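Rhodopsin (Todarodes pacificus, PDB 4WW3) detects light for vision at low intensity, its retinal isomerising from 11-cis to all-trans to trigger G-protein signalling through phospholipase C. Local coordinates at residues M249-I254 with V309-F314. Residues are numbered along the deposited sequence; the frame is centred on the assembly and turned at random.
Sequences MRLAKI and VSHPKF. With BOG (octyl beta-D-glucopyranoside), chain G.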
ATOM      1  N   MET A 249       2.107   7.098 -18.955  1.00 82.91           N
ATOM      2  CA  MET A 249       1.732   8.203 -18.093  1.00 82.79           C
ATOM      3  C   MET A 249       0.464   7.824 -17.330  1.00 81.85           C
ATOM      4  O   MET A 249       0.240   8.287 -16.211  1.00 81.53           O
ATOM      5  CB  MET A 249       1.487   9.477 -18.918  1.00 84.38           C
ATOM      6  CG  MET A 249       1.352  10.777 -18.100  1.00 84.43           C
ATOM      7  SD  MET A 249       2.895  11.331 -17.276  1.00 85.02           S
ATOM      8  CE  MET A 249       2.222  12.335 -15.907  1.00 85.68           C
ATOM      9  N   ARG A 250      -0.363   6.970 -17.931  1.00 80.28           N
ATOM     10  CA  ARG A 250      -1.602   6.554 -17.278  1.00 78.90           C
ATOM     11  C   ARG A 250      -1.299   5.690 -16.069  1.00 78.05           C
ATOM     12  O   ARG A 250      -1.944   5.802 -15.023  1.00 76.90           O
ATOM     13  CB  ARG A 250      -2.496   5.779 -18.243  1.00 79.06           C
ATOM     14  CG  ARG A 250      -3.831   5.458 -17.638  1.00 80.06           C
ATOM     15  CD  ARG A 250      -4.846   5.089 -18.686  1.00 84.36           C
ATOM     16  NE  ARG A 250      -6.158   4.937 -18.065  1.00 89.17           N
ATOM     17  CZ  ARG A 250      -6.819   5.920 -17.457  1.00 90.61           C
ATOM     18  NH1 ARG A 250      -8.012   5.687 -16.907  1.00 90.79           N
ATOM     19  NH2 ARG A 250      -6.294   7.139 -17.412  1.00 92.33           N
ATOM     20  N   LEU A 251      -0.316   4.814 -16.224  1.00 77.54           N
ATOM     21  CA  LEU A 251       0.091   3.943 -15.142  1.00 75.88           C
ATOM     22  C   LEU A 251       0.826   4.801 -14.117  1.00 73.85           C
ATOM     23  O   LEU A 251       0.645   4.629 -12.912  1.00 73.29           O
ATOM     24  CB  LEU A 251       0.994   2.820 -15.675  1.00 77.85           C
ATOM     25  CG  LEU A 251       0.337   1.618 -16.377  1.00 78.82           C
ATOM     26  CD1 LEU A 251      -0.646   0.943 -15.420  1.00 80.02           C
ATOM     27  CD2 LEU A 251      -0.397   2.061 -17.638  1.00 79.57           C
ATOM     28  N   ALA A 252       1.647   5.734 -14.598  1.00 71.19           N
ATOM     29  CA  ALA A 252       2.379   6.620 -13.701  1.00 68.62           C
ATOM     30  C   ALA A 252       1.370   7.415 -12.879  1.00 67.36           C
ATOM     31  O   ALA A 252       1.538   7.593 -11.675  1.00 67.27           O
ATOM     32  CB  ALA A 252       3.274   7.560 -14.490  1.00 68.40           C
ATOM     33  N   LYS A 253       0.311   7.884 -13.531  1.00 64.96           N
ATOM     34  CA  LYS A 253      -0.711   8.629 -12.829  1.00 63.68           C
ATOM     35  C   LYS A 253      -1.321   7.712 -11.771  1.00 63.68           C
ATOM     36  O   LYS A 253      -1.518   8.110 -10.622  1.00 64.40           O
ATOM     37  CB  LYS A 253      -1.778   9.121 -13.802  1.00 62.96           C
ATOM     38  CG  LYS A 253      -1.323  10.244 -14.717  1.00 63.48           C
ATOM     39  CD  LYS A 253      -2.544  10.941 -15.338  1.00 66.13           C
ATOM     40  CE  LYS A 253      -2.185  12.152 -16.221  1.00 65.35           C
ATOM     41  NZ  LYS A 253      -1.615  11.797 -17.560  1.00 65.06           N
ATOM     42  N   ILE A 254      -1.604   6.471 -12.149  1.00 63.52           N
ATOM     43  CA  ILE A 254      -2.167   5.524 -11.189  1.00 63.15           C
ATOM     44  C   ILE A 254      -1.273   5.482  -9.942  1.00 62.96           C
ATOM     45  O   ILE A 254      -1.739   5.754  -8.835  1.00 62.82           O
ATOM     46  CB  ILE A 254      -2.304   4.102 -11.809  1.00 62.24           C
ATOM     47  CG1 ILE A 254      -3.417   4.096 -12.864  1.00 61.00           C
ATOM     48  CG2 ILE A 254      -2.626   3.090 -10.741  1.00 62.15           C
ATOM     49  CD1 ILE A 254      -3.666   2.737 -13.499  1.00 58.93           C
ATOM     50  N   VAL A 309     -10.989   0.826 -11.785  1.00 58.23           N
ATOM     51  CA  VAL A 309     -11.642   1.971 -12.406  1.00 58.65           C
ATOM     52  C   VAL A 309     -10.675   2.822 -13.199  1.00 60.51           C
ATOM     53  O   VAL A 309     -11.089   3.782 -13.839  1.00 64.34           O
ATOM     54  CB  VAL A 309     -12.341   2.898 -11.376  1.00 54.71           C
ATOM     55  CG1 VAL A 309     -13.769   2.460 -11.180  1.00 55.89           C
ATOM     56  CG2 VAL A 309     -11.609   2.881 -10.058  1.00 53.43           C
ATOM     57  N   SER A 310      -9.391   2.470 -13.186  1.00 61.03           N
ATOM     58  CA  SER A 310      -8.396   3.269 -13.887  1.00 60.39           C
ATOM     59  C   SER A 310      -7.316   2.485 -14.620  1.00 60.11           C
ATOM     60  O   SER A 310      -6.360   3.076 -15.115  1.00 60.46           O
ATOM     61  CB  SER A 310      -7.722   4.200 -12.893  1.00 60.67           C
ATOM     62  OG  SER A 310      -6.927   3.450 -11.992  1.00 60.81           O
ATOM     63  N   HIS A 311      -7.452   1.164 -14.676  1.00 59.97           N
ATOM     64  CA  HIS A 311      -6.468   0.329 -15.353  1.00 59.63           C
ATOM     65  C   HIS A 311      -7.083  -0.341 -16.579  1.00 61.28           C
ATOM     66  O   HIS A 311      -7.902  -1.252 -16.459  1.00 62.76           O
ATOM     67  CB  HIS A 311      -5.916  -0.714 -14.387  1.00 55.71           C
ATOM     68  CG  HIS A 311      -4.558  -1.202 -14.763  1.00 54.53           C
ATOM     69  ND1 HIS A 311      -4.288  -1.819 -15.958  1.00 54.33           N
ATOM     70  CD2 HIS A 311      -3.365  -1.095 -14.113  1.00 54.76           C
ATOM     71  CE1 HIS A 311      -3.002  -2.069 -16.045  1.00 54.78           C
ATOM     72  NE2 HIS A 311      -2.411  -1.644 -14.942  1.00 54.36           N
ATOM     73  N   PRO A 312      -6.699   0.108 -17.787  1.00 62.27           N
ATOM     74  CA  PRO A 312      -7.311  -0.549 -18.936  1.00 64.04           C
ATOM     75  C   PRO A 312      -7.086  -2.052 -19.051  1.00 66.18           C
ATOM     76  O   PRO A 312      -8.044  -2.819 -18.953  1.00 68.91           O
ATOM     77  CB  PRO A 312      -6.748   0.230 -20.133  1.00 63.49           C
ATOM     78  CG  PRO A 312      -5.457   0.762 -19.635  1.00 61.60           C
ATOM     79  CD  PRO A 312      -5.783   1.180 -18.218  1.00 60.78           C
ATOM     80  N   LYS A 313      -5.845  -2.491 -19.254  1.00 65.20           N
ATOM     81  CA  LYS A 313      -5.608  -3.921 -19.413  1.00 64.07           C
ATOM     82  C   LYS A 313      -6.212  -4.727 -18.272  1.00 63.47           C
ATOM     83  O   LYS A 313      -6.874  -5.741 -18.496  1.00 65.46           O
ATOM     84  CB  LYS A 313      -4.114  -4.211 -19.513  1.00 64.38           C
ATOM     85  CG  LYS A 313      -3.501  -3.984 -20.869  1.00 64.65           C
ATOM     86  CD  LYS A 313      -2.017  -4.293 -20.830  1.00 65.29           C
ATOM     87  CE  LYS A 313      -1.394  -4.040 -22.182  1.00 66.47           C
ATOM     88  NZ  LYS A 313       0.075  -4.239 -22.147  1.00 69.03           N
ATOM     89  N   PHE A 314      -5.990  -4.267 -17.049  1.00 61.53           N
ATOM     90  CA  PHE A 314      -6.517  -4.959 -15.891  1.00 59.96           C
ATOM     91  C   PHE A 314      -8.034  -4.985 -15.934  1.00 60.35           C
ATOM     92  O   PHE A 314      -8.642  -6.005 -15.634  1.00 62.08           O
ATOM     93  CB  PHE A 314      -6.043  -4.288 -14.597  1.00 58.35           C
ATOM     94  CG  PHE A 314      -6.586  -4.923 -13.351  1.00 55.96           C
ATOM     95  CD1 PHE A 314      -6.353  -6.267 -13.080  1.00 56.60           C
ATOM     96  CD2 PHE A 314      -7.352  -4.190 -12.456  1.00 58.00           C
ATOM     97  CE1 PHE A 314      -6.881  -6.878 -11.940  1.00 56.88           C
ATOM     98  CE2 PHE A 314      -7.887  -4.787 -11.306  1.00 58.60           C
ATOM     99  CZ  PHE A 314      -7.651  -6.135 -11.051  1.00 58.39           C
TER
HETATM  100  C1  BOG G 405       3.514  -1.622 -19.081  1.00105.18           C
HETATM  101  O1  BOG G 405       3.560  -0.855 -17.956  1.00 98.83           O
HETATM  102  C2  BOG G 405       2.454  -0.892 -19.875  1.00108.82           C
HETATM  103  O2  BOG G 405       1.136  -0.849 -19.200  1.00110.49           O
HETATM  104  C3  BOG G 405       2.409  -1.692 -21.098  1.00110.49           C
HETATM  105  O3  BOG G 405       1.451  -1.017 -21.837  1.00110.33           O
HETATM  106  C4  BOG G 405       3.845  -1.715 -21.777  1.00110.90           C
HETATM  107  O4  BOG G 405       3.816  -2.472 -22.951  1.00112.25           O
HETATM  108  C5  BOG G 405       4.843  -2.432 -20.952  1.00110.03           C
HETATM  109  O5  BOG G 405       4.860  -1.645 -19.763  1.00106.00           O
HETATM  110  C6  BOG G 405       6.283  -2.451 -21.616  1.00110.49           C
HETATM  111  O6  BOG G 405       7.307  -2.894 -20.574  1.00111.97           O
HETATM  112  C1' BOG G 405       3.884  -1.825 -17.009  1.00 91.26           C
HETATM  113  C2' BOG G 405       4.461  -1.001 -15.964  1.00 86.19           C
HETATM  114  C3' BOG G 405       3.619  -1.356 -14.781  1.00 81.49           C
HETATM  115  C4' BOG G 405       3.720  -0.168 -14.000  1.00 75.56           C
HETATM  116  C5' BOG G 405       2.823  -0.426 -12.846  1.00 68.53           C
HETATM  117  C6' BOG G 405       2.044   0.768 -12.820  1.00 63.39           C
HETATM  118  C7' BOG G 405       1.463   0.704 -11.472  1.00 61.18           C
HETATM  119  C8' BOG G 405       0.115   1.086 -11.741  1.00 57.12           C
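His311, whose ring meets Leu251 and Ile254 across the contact, turns its ND1 back to the backbone N of Phe314 and accepts a nearly straight hydrogen bond (His311 ND1 to Phe314 N 3.2 Å, 161° at the hydrogen). The donor lies well out of the imidazole plane, yet the bond caps helix 312-321, with His311 as its N-cap residue. With CG anti to the backbone N (chi1 -155°), the ring reaches over to helix 238-278 while ND1 stays beside the helix start. Leu251 CD1 comes obliquely to the NE2 and CD2 side of the imidazole, 3.6 Å from His311 CD2, and Ile254 CD1 lies 3.9 Å from the same His311 CD2. Were His311 an alanine, the start of helix 312-321 would probably lose its side-chain cap, leaving Phe314 N without that acceptor and a gap beside the ends of Leu251 and Ile254.

Ile254 also sets its CD1 and CG1 against Ser310, with Ile254 CD1 3.7 Å from Ser310 OG, a hydroxyl hydrogen-bonded to Ile306 O. Arg250 stretches past Pro312 in the opposite direction, Pro312 CD near the guanidinium plane and 3.8 Å from Arg250 NE. Arg250 NE is 3.5 Å from Ser310 O, but the angle is too poor for a hydrogen bond. Beside the contact, the octyl chain of a bound octyl beta-D-glucopyranoside lies along Leu251 and Ile254, its C8' 3.5 Å from Ile254 CG2.

The cytoplasmic end of transmembrane helix 6 is thus joined to the turn between the NPxxY end of helix 7 and amphipathic helix 8, while Leu251 also touches Arg125 of the DRY motif. Because the two segments meet through van der Waals contact rather than hydrogen bonds or salt bridges, helix 6 could probably swing outward, as in receptor activation, without breaking the histidine cap.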